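Long-range contacts in possible protein of nuclear scaffold (Encephalitozoon cuniculi, PDB 3KAE), which is probably the Cdc27 subunit of the anaphase-promoting complex, its N-terminal tetratricopeptide-repeat domain forming a homodimer: residues K4-I9 with D100-E105; T61-Y66 with E94-V99; Y66-C71 with I82-S87. All blocks are in the same frame, centred on the assembly; numbering follows the deposited sequence.

How the contacts relate
Contact 3 is the most deeply buried of the three, contact 2 is partly buried, and contact 1 lies at the surface, its centre about 25 Å from that of the chain. Contacts 2 and 3 both use helix 62-74 and share Tyr66; their centres are about 12 Å apart. Segment 94-99 touches the N-terminal end of helix 62-74 through Asp96 and, through the backbone of Val99 and Pro97, Gln104 of contact 1. Chemistry follows place: close-packed antiparallel helices with serines, a leucine and one hydroxyl-carboxylate bond between them in contact 3, a carboxylate among hydroxyls in contact 2, and isoleucine and glycine against a guanidinium in contact 1.

Contact 1: K4-I9 with D100-E105; sequences KLIGKI and DARIQE
The N-terminal helix 5-14 of this all-helical, tetratricopeptide-repeat domain meets the first turn of the short helix 101-104 here, and Ile6 has the largest share of the contact. The CA atoms of Ile6 and Asp100, the N-cap residue of helix 101-104, are 7.9 Å from each other, so the contact is made by side chains and, at Gly7, by side chain against backbone. CG2 of Ile6, anti to the backbone N, reaches the capping carboxylate and lies 3.0 Å from Asp100 OD1, a tight approach of a methyl group to an oxygen. The same methyl sits over one face of the Arg102 guanidinium, displaced toward its rim, 3.6 Å from Arg102 NH2. The other branch of Ile6, with CG1 beside the backbone N, brings CD1 to 4.1 Å from CG1 of Ile103, an apolar touch between obliquely crossing side chains. Gly7 lets the guanidinium come close to the helix: its CA is 3.2 Å from Arg102 NH1, with no side chain at Gly7 between them.

The arginine is steered by Asp100. The Arg102 chain bends at chi3 (-66°), and NE donates to Asp100 OD1 (2.8 Å, a salt bridge), which accepts through its syn lone pair and lies 21° out of the guanidinium plane. NH2 adds a weaker bond to the same oxygen, which also accepts a weak capping bond from the backbone N of Arg102. One carboxylate oxygen thus both caps the helix and fixes the arginine's rotation. Tyr35 and Leu38 flank Ile103, Leu28 touches Ile6, and neighbouring Leu5 packs on Ile176 of the second subunit. The arrangement is that of an aspartate N-cap whose oxygen also holds an arginine two residues on, set against an adjoining helix.

Contact 2: T61-Y66 with E94-V99; sequences TCTSKY and ERDPDV
Asp96, in the loop between helix 78-89 and helix 101-104, brings its carboxylate to the N-terminal end of helix 62-74, where two threonine hydroxyls lie close to it. The side chains of Thr61 and Thr63 each cross that of Asp96 at about a right angle. Thr61 OG1 is 3.0 Å from Asp96 OD2 and almost as near OD1; Thr63 OG1 is 3.2 Å from both oxygens. All four pairings are weak, and the two hydroxyls share the two oxygens. Beside the hydroxyls, Cys62 SG makes a close contact with the same carboxylate, 3.3 Å from Asp96 OD2.

The hydroxyls have further duties. Thr61 OG1, held between the backbone N and the carbonyl carbon (chi1 70°), accepts from Ser64 N at 3.2 Å, while Thr61 N donates to Ser64 OG at 3.1 Å with an N-H...O angle of 162°. Thr63 OG1 also accepts a hydrogen bond from the backbone N of Val108, its strongest polar partner. The amide dipoles of the first helical turn probably favour the ionised carboxylate here. Beside it, Glu94 O lies 3.5 Å from Thr61 CA in a CA-H...O contact, while backbone bonding pairs Glu94 with Asn60, just before Thr61. Phe107 touches both Thr63 and Asp96, bringing the following loop against the same spot. The reciprocal Thr61-Ser64 pair is a capping box, the classical N-terminal closure of an alpha-helix, set beside an aspartate from the loop after helix 78-89.

Contact 3: Y66-C71 with I82-S87; sequences YYESLC and IKSLES
Segments 66-71 and 82-87 run antiparallel, their axes approaching to 7.9 Å with 164° between their N-to-C directions, and the closest CA pair, Ser69 with Ser84, is 5.4 Å apart. Small serines at that point are compatible with this close approach: CB of Ser69 is 4.0 Å from CB of Ser84. On one flank Ser84 OG donates to Glu68 OE2 across 2.9 Å, meeting the carboxylate from above its plane, 48° out of it. Glu68 reaches there with CG anti to the backbone N (chi1 -154°) and an extended chain beyond, so the carboxylate, probably charged, has a hydroxyl partner besides a long, weak ion pair with Lys65. On the other flank Leu85 turns its isobutyl end to the facing helix: CG lies 3.3 Å from Ser69 OG, and CD2 is 3.9 Å from CD1 of Tyr66, the two side chains pointing the same way. Ser69 OG itself bonds to Ala81 O, one turn before Leu85. Helix 113-126 covers Leu85, helix 36-45 packs on Tyr67 and Cys71, helix 49-57 on Glu68 and Cys71, and Tyr67 OH bonds to Arg16 of the second subunit, placing this pair between helix 113-126, the preceding helices and the dimer partner.

Contact 1: K4-I9 with D100-E105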
loop_
_atom_site.group_PDB
_atom_site.type_symbol
_atom_site.label_atom_id
_atom_site.label_comp_id
_atom_site.label_asym_id
_atom_site.label_seq_id
_atom_site.Cartn_x
_atom_site.Cartn_y
_atom_site.Cartn_z
ATOM N N LYS C 4 0.705 -23.105 -5.465
ATOM C CA LYS C 4 0.736 -22.174 -6.583
ATOM C C LYS C 4 0.035 -20.869 -6.227
ATOM O O LYS C 4 0.238 -19.847 -6.896
ATOM C CB LYS C 4 0.082 -22.797 -7.821
ATOM N N LEU C 5 -0.794 -20.913 -5.181
ATOM C CA LEU C 5 -1.546 -19.736 -4.756
ATOM C C LEU C 5 -0.608 -18.565 -4.386
ATOM O O LEU C 5 -0.979 -17.400 -4.517
ATOM C CB LEU C 5 -2.487 -20.071 -3.591
ATOM C CG LEU C 5 -3.813 -20.778 -3.933
ATOM C CD1 LEU C 5 -4.658 -21.153 -2.694
ATOM C CD2 LEU C 5 -4.636 -19.931 -4.897
ATOM N N ILE C 6 0.602 -18.882 -3.935
ATOM C CA ILE C 6 1.552 -17.857 -3.522
ATOM C C ILE C 6 1.913 -16.941 -4.684
ATOM O O ILE C 6 1.699 -15.723 -4.630
ATOM C CB ILE C 6 2.843 -18.460 -2.940
ATOM C CG1 ILE C 6 2.560 -19.113 -1.586
ATOM C CG2 ILE C 6 3.888 -17.375 -2.762
ATOM C CD1 ILE C 6 1.957 -18.151 -0.599
ATOM N N GLY C 7 2.454 -17.523 -5.745
ATOM C CA GLY C 7 2.843 -16.731 -6.900
ATOM C C GLY C 7 1.721 -15.839 -7.392
ATOM O O GLY C 7 1.957 -14.712 -7.828
ATOM N N LYS C 8 0.495 -16.346 -7.316
ATOM C CA LYS C 8 -0.670 -15.592 -7.750
ATOM C C LYS C 8 -0.994 -14.448 -6.802
ATOM O O LYS C 8 -1.526 -13.426 -7.224
ATOM C CB LYS C 8 -1.893 -16.514 -7.875
ATOM N N ILE C 9 -0.726 -14.646 -5.513
ATOM C CA ILE C 9 -0.977 -13.601 -4.537
ATOM C C ILE C 9 0.038 -12.469 -4.748
ATOM O O ILE C 9 -0.336 -11.299 -4.805
ATOM C CB ILE C 9 -0.925 -14.144 -3.093
ATOM C CG1 ILE C 9 -2.138 -15.019 -2.816
ATOM C CG2 ILE C 9 -0.881 -12.985 -2.069
ATOM C CD1 ILE C 9 -2.022 -15.925 -1.576
ATOM N N ASP C 100 7.771 -19.446 2.089
ATOM C CA ASP C 100 8.152 -19.164 0.710
ATOM C C ASP C 100 8.991 -17.886 0.663
ATOM O O ASP C 100 8.683 -16.906 1.352
ATOM C CB ASP C 100 6.910 -19.014 -0.175
ATOM C CG ASP C 100 7.255 -18.868 -1.657
ATOM O OD1 ASP C 100 6.837 -17.866 -2.270
ATOM O OD2 ASP C 100 7.949 -19.749 -2.212
ATOM N N ALA C 101 10.044 -17.906 -0.152
ATOM C CA ALA C 101 10.979 -16.791 -0.244
ATOM C C ALA C 101 10.315 -15.474 -0.649
ATOM O O ALA C 101 10.740 -14.406 -0.215
ATOM C CB ALA C 101 12.117 -17.131 -1.196
ATOM N N ARG C 102 9.279 -15.554 -1.478
ATOM C CA ARG C 102 8.595 -14.349 -1.941
ATOM C C ARG C 102 7.825 -13.687 -0.806
ATOM O O ARG C 102 7.620 -12.469 -0.791
ATOM C CB ARG C 102 7.668 -14.678 -3.107
ATOM C CG ARG C 102 8.420 -14.998 -4.389
ATOM C CD ARG C 102 7.537 -15.706 -5.391
ATOM N NE ARG C 102 7.144 -17.033 -4.919
ATOM C CZ ARG C 102 6.394 -17.882 -5.617
ATOM N NH1 ARG C 102 5.954 -17.538 -6.819
ATOM N NH2 ARG C 102 6.081 -19.069 -5.115
ATOM N N ILE C 103 7.410 -14.507 0.151
ATOM C CA ILE C 103 6.691 -14.026 1.318
ATOM C C ILE C 103 7.673 -13.481 2.354
ATOM O O ILE C 103 7.424 -12.455 2.985
ATOM C CB ILE C 103 5.833 -15.165 1.922
ATOM C CG1 ILE C 103 4.811 -15.632 0.891
ATOM C CG2 ILE C 103 5.126 -14.712 3.182
ATOM C CD1 ILE C 103 4.129 -14.481 0.168
ATOM N N GLN C 104 8.798 -14.174 2.506
ATOM C CA GLN C 104 9.786 -13.848 3.522
ATOM C C GLN C 104 10.229 -12.396 3.357
ATOM O O GLN C 104 10.395 -11.664 4.333
ATOM C CB GLN C 104 10.984 -14.799 3.423
ATOM C CG GLN C 104 11.719 -15.038 4.740
ATOM C CD GLN C 104 11.285 -16.314 5.468
ATOM O OE1 GLN C 104 11.013 -17.343 4.844
ATOM N NE2 GLN C 104 11.244 -16.252 6.798
ATOM N N GLU C 105 10.391 -11.984 2.105
ATOM C CA GLU C 105 10.824 -10.633 1.780
ATOM C C GLU C 105 9.917 -9.568 2.379
ATOM O O GLU C 105 10.338 -8.431 2.561
ATOM C CB GLU C 105 10.889 -10.449 0.261
ATOM C CG GLU C 105 12.092 -11.090 -0.405
ATOM C CD GLU C 105 12.106 -10.854 -1.905
ATOM O OE1 GLU C 105 11.022 -10.592 -2.478
ATOM O OE2 GLU C 105 13.200 -10.933 -2.509
#

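Contact 2: T61-Y66 with E94-V99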
loop_
_atom_site.group_PDB
_atom_site.type_symbol
_atom_site.label_atom_id
_atom_site.label_comp_id
_atom_site.label_asym_id
_atom_site.label_seq_id
_atom_site.Cartn_x
_atom_site.Cartn_y
_atom_site.Cartn_z
ATOM N N THR C 61 4.736 -12.349 16.299
ATOM C CA THR C 61 6.100 -12.253 15.809
ATOM C C THR C 61 6.502 -10.781 15.643
ATOM O O THR C 61 5.682 -9.876 15.793
ATOM C CB THR C 61 6.293 -13.001 14.468
ATOM O OG1 THR C 61 5.607 -12.306 13.418
ATOM C CG2 THR C 61 5.797 -14.462 14.552
ATOM N N CYS C 62 7.766 -10.544 15.331
ATOM C CA CYS C 62 8.206 -9.184 15.077
ATOM C C CYS C 62 7.370 -8.543 13.965
ATOM O O CYS C 62 6.971 -7.369 14.084
ATOM C CB CYS C 62 9.698 -9.137 14.734
ATOM S SG CYS C 62 10.242 -10.374 13.531
ATOM N N THR C 63 7.096 -9.310 12.901
ATOM C CA THR C 63 6.348 -8.784 11.755
ATOM C C THR C 63 4.899 -8.536 12.131
ATOM O O THR C 63 4.293 -7.568 11.697
ATOM C CB THR C 63 6.383 -9.719 10.523
ATOM O OG1 THR C 63 7.730 -10.059 10.187
ATOM C CG2 THR C 63 5.756 -9.040 9.328
ATOM N N SER C 64 4.355 -9.390 12.981
ATOM C CA SER C 64 2.942 -9.278 13.326
ATOM C C SER C 64 2.741 -8.099 14.250
ATOM O O SER C 64 1.820 -7.311 14.067
ATOM C CB SER C 64 2.396 -10.588 13.952
ATOM O OG SER C 64 2.400 -10.564 15.376
ATOM N N LYS C 65 3.613 -7.983 15.248
ATOM C CA LYS C 65 3.548 -6.881 16.208
ATOM C C LYS C 65 3.815 -5.547 15.521
ATOM O O LYS C 65 3.217 -4.532 15.856
ATOM C CB LYS C 65 4.520 -7.109 17.360
ATOM C CG LYS C 65 4.043 -8.156 18.342
ATOM C CD LYS C 65 2.697 -7.767 18.924
ATOM C CE LYS C 65 2.220 -8.799 19.933
ATOM N NZ LYS C 65 0.876 -8.483 20.496
ATOM N N TYR C 66 4.691 -5.567 14.529
ATOM C CA TYR C 66 4.929 -4.363 13.735
ATOM C C TYR C 66 3.670 -3.904 12.976
ATOM O O TYR C 66 3.239 -2.757 13.115
ATOM C CB TYR C 66 6.131 -4.546 12.800
ATOM C CG TYR C 66 6.504 -3.279 12.081
ATOM C CD1 TYR C 66 7.095 -2.219 12.756
ATOM C CD2 TYR C 66 6.240 -3.130 10.731
ATOM C CE1 TYR C 66 7.403 -1.055 12.103
ATOM C CE2 TYR C 66 6.564 -1.981 10.069
ATOM C CZ TYR C 66 7.140 -0.945 10.763
ATOM O OH TYR C 66 7.451 0.191 10.087
ATOM N N GLU C 94 8.280 -14.156 18.835
ATOM C CA GLU C 94 8.939 -15.308 18.230
ATOM C C GLU C 94 9.490 -14.952 16.852
ATOM O O GLU C 94 9.072 -13.969 16.240
ATOM C CB GLU C 94 7.969 -16.492 18.084
ATOM C CG GLU C 94 6.709 -16.418 18.939
ATOM C CD GLU C 94 6.959 -16.714 20.406
ATOM O OE1 GLU C 94 8.139 -16.879 20.791
ATOM O OE2 GLU C 94 5.973 -16.780 21.176
ATOM N N ARG C 95 10.422 -15.767 16.368
ATOM C CA ARG C 95 10.896 -15.676 14.992
ATOM C C ARG C 95 9.777 -16.069 14.034
ATOM O O ARG C 95 9.093 -17.074 14.244
ATOM C CB ARG C 95 12.091 -16.609 14.781
ATOM C CG ARG C 95 13.247 -16.379 15.748
ATOM C CD ARG C 95 14.359 -17.415 15.570
ATOM N NE ARG C 95 14.099 -18.656 16.303
ATOM C CZ ARG C 95 14.977 -19.647 16.438
ATOM N NH1 ARG C 95 16.182 -19.554 15.891
ATOM N NH2 ARG C 95 14.654 -20.734 17.123
ATOM N N ASP C 96 9.583 -15.282 12.982
ATOM C CA ASP C 96 8.601 -15.637 11.963
ATOM C C ASP C 96 8.902 -17.024 11.400
ATOM O O ASP C 96 10.040 -17.488 11.441
ATOM C CB ASP C 96 8.570 -14.601 10.836
ATOM C CG ASP C 96 7.790 -13.345 11.211
ATOM O OD1 ASP C 96 6.722 -13.102 10.612
ATOM O OD2 ASP C 96 8.238 -12.597 12.106
ATOM N N PRO C 97 7.874 -17.697 10.880
ATOM C CA PRO C 97 8.039 -19.029 10.290
ATOM C C PRO C 97 8.904 -19.004 9.032
ATOM O O PRO C 97 8.896 -18.016 8.296
ATOM C CB PRO C 97 6.606 -19.422 9.908
ATOM C CG PRO C 97 5.723 -18.527 10.713
ATOM C CD PRO C 97 6.471 -17.251 10.871
ATOM N N ASP C 98 9.644 -20.080 8.793
ATOM C CA ASP C 98 10.277 -20.283 7.497
ATOM C C ASP C 98 9.158 -20.370 6.462
ATOM O O ASP C 98 8.299 -21.247 6.550
ATOM C CB ASP C 98 11.085 -21.586 7.485
ATOM C CG ASP C 98 12.210 -21.595 8.505
ATOM O OD1 ASP C 98 12.879 -20.556 8.654
ATOM O OD2 ASP C 98 12.427 -22.650 9.146
ATOM N N VAL C 99 9.151 -19.458 5.495
ATOM C CA VAL C 99 8.090 -19.445 4.492
ATOM C C VAL C 99 8.649 -19.333 3.082
ATOM O O VAL C 99 9.854 -19.155 2.897
ATOM C CB VAL C 99 7.107 -18.279 4.715
ATOM C CG1 VAL C 99 6.679 -18.212 6.173
ATOM C CG2 VAL C 99 7.730 -16.960 4.268
#

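Contact 3: Y66-C71 with I82-S87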
loop_
_atom_site.group_PDB
_atom_site.type_symbol
_atom_site.label_atom_id
_atom_site.label_comp_id
_atom_site.label_asym_id
_atom_site.label_seq_id
_atom_site.Cartn_x
_atom_site.Cartn_y
_atom_site.Cartn_z
ATOM N N TYR C 66 4.691 -5.567 14.529
ATOM C CA TYR C 66 4.929 -4.363 13.735
ATOM C C TYR C 66 3.670 -3.904 12.976
ATOM O O TYR C 66 3.239 -2.757 13.115
ATOM C CB TYR C 66 6.131 -4.546 12.800
ATOM C CG TYR C 66 6.504 -3.279 12.081
ATOM C CD1 TYR C 66 7.095 -2.219 12.756
ATOM C CD2 TYR C 66 6.240 -3.130 10.731
ATOM C CE1 TYR C 66 7.403 -1.055 12.103
ATOM C CE2 TYR C 66 6.564 -1.981 10.069
ATOM C CZ TYR C 66 7.140 -0.945 10.763
ATOM O OH TYR C 66 7.451 0.191 10.087
ATOM N N TYR C 67 3.064 -4.798 12.191
ATOM C CA TYR C 67 1.820 -4.444 11.491
ATOM C C TYR C 67 0.704 -4.125 12.487
ATOM O O TYR C 67 -0.183 -3.313 12.227
ATOM C CB TYR C 67 1.395 -5.542 10.492
ATOM C CG TYR C 67 2.089 -5.356 9.179
ATOM C CD1 TYR C 67 3.325 -5.932 8.938
ATOM C CD2 TYR C 67 1.544 -4.548 8.202
ATOM C CE1 TYR C 67 3.983 -5.726 7.739
ATOM C CE2 TYR C 67 2.206 -4.332 7.004
ATOM C CZ TYR C 67 3.423 -4.918 6.783
ATOM O OH TYR C 67 4.068 -4.727 5.573
ATOM N N GLU C 68 0.774 -4.742 13.651
ATOM C CA GLU C 68 -0.193 -4.450 14.658
ATOM C C GLU C 68 -0.105 -2.978 15.036
ATOM O O GLU C 68 -1.119 -2.270 15.053
ATOM C CB GLU C 68 0.065 -5.332 15.875
ATOM C CG GLU C 68 -1.150 -5.584 16.699
ATOM C CD GLU C 68 -0.890 -6.581 17.809
ATOM O OE1 GLU C 68 -0.640 -7.776 17.520
ATOM O OE2 GLU C 68 -0.938 -6.156 18.974
ATOM N N SER C 69 1.119 -2.524 15.326
ATOM C CA SER C 69 1.382 -1.122 15.638
ATOM C C SER C 69 0.923 -0.199 14.506
ATOM O O SER C 69 0.289 0.821 14.758
ATOM C CB SER C 69 2.868 -0.903 15.928
ATOM O OG SER C 69 3.068 0.339 16.597
ATOM N N LEU C 70 1.193 -0.574 13.256
ATOM C CA LEU C 70 0.728 0.246 12.127
ATOM C C LEU C 70 -0.791 0.388 12.115
ATOM O O LEU C 70 -1.306 1.495 11.910
ATOM C CB LEU C 70 1.188 -0.313 10.784
ATOM C CG LEU C 70 2.682 -0.490 10.537
ATOM C CD1 LEU C 70 2.898 -1.077 9.125
ATOM C CD2 LEU C 70 3.403 0.849 10.722
ATOM N N CYS C 71 -1.500 -0.734 12.321
ATOM C CA CYS C 71 -2.962 -0.743 12.278
ATOM C C CYS C 71 -3.502 0.095 13.408
ATOM O O CYS C 71 -4.424 0.882 13.220
ATOM C CB CYS C 71 -3.540 -2.176 12.383
ATOM S SG CYS C 71 -3.172 -3.269 10.984
ATOM N N ILE C 82 2.080 1.675 20.586
ATOM C CA ILE C 82 3.305 1.685 21.368
ATOM C C ILE C 82 3.569 0.334 22.035
ATOM O O ILE C 82 4.658 -0.228 21.929
ATOM C CB ILE C 82 3.243 2.767 22.454
ATOM C CG1 ILE C 82 3.162 4.147 21.799
ATOM C CG2 ILE C 82 4.442 2.637 23.408
ATOM C CD1 ILE C 82 3.151 5.320 22.782
ATOM N N LYS C 83 2.573 -0.181 22.737
ATOM C CA LYS C 83 2.722 -1.469 23.406
ATOM C C LYS C 83 3.177 -2.548 22.424
ATOM O O LYS C 83 4.035 -3.367 22.742
ATOM C CB LYS C 83 1.416 -1.879 24.087
ATOM N N SER C 84 2.616 -2.531 21.221
ATOM C CA SER C 84 2.938 -3.555 20.227
ATOM C C SER C 84 4.411 -3.503 19.846
ATOM O O SER C 84 5.060 -4.539 19.717
ATOM C CB SER C 84 2.058 -3.420 18.971
ATOM O OG SER C 84 0.736 -3.849 19.226
ATOM N N LEU C 85 4.930 -2.293 19.662
ATOM C CA LEU C 85 6.305 -2.120 19.218
ATOM C C LEU C 85 7.286 -2.527 20.295
ATOM O O LEU C 85 8.311 -3.143 20.012
ATOM C CB LEU C 85 6.572 -0.657 18.859
ATOM C CG LEU C 85 6.155 -0.139 17.501
ATOM C CD1 LEU C 85 6.555 1.313 17.413
ATOM C CD2 LEU C 85 6.819 -0.958 16.408
ATOM N N GLU C 86 6.985 -2.138 21.531
ATOM C CA GLU C 86 7.861 -2.432 22.656
ATOM C C GLU C 86 8.054 -3.935 22.813
ATOM O O GLU C 86 9.120 -4.391 23.215
ATOM C CB GLU C 86 7.289 -1.845 23.942
ATOM C CG GLU C 86 7.283 -0.320 23.984
ATOM C CD GLU C 86 6.577 0.215 25.215
ATOM O OE1 GLU C 86 5.700 -0.491 25.768
ATOM O OE2 GLU C 86 6.899 1.342 25.632
ATOM N N SER C 87 7.013 -4.698 22.495
ATOM C CA SER C 87 7.103 -6.156 22.527
ATOM C C SER C 87 8.304 -6.622 21.715
ATOM O O SER C 87 9.030 -7.518 22.125
ATOM C CB SER C 87 5.828 -6.796 21.976
ATOM O OG SER C 87 4.716 -6.560 22.822
#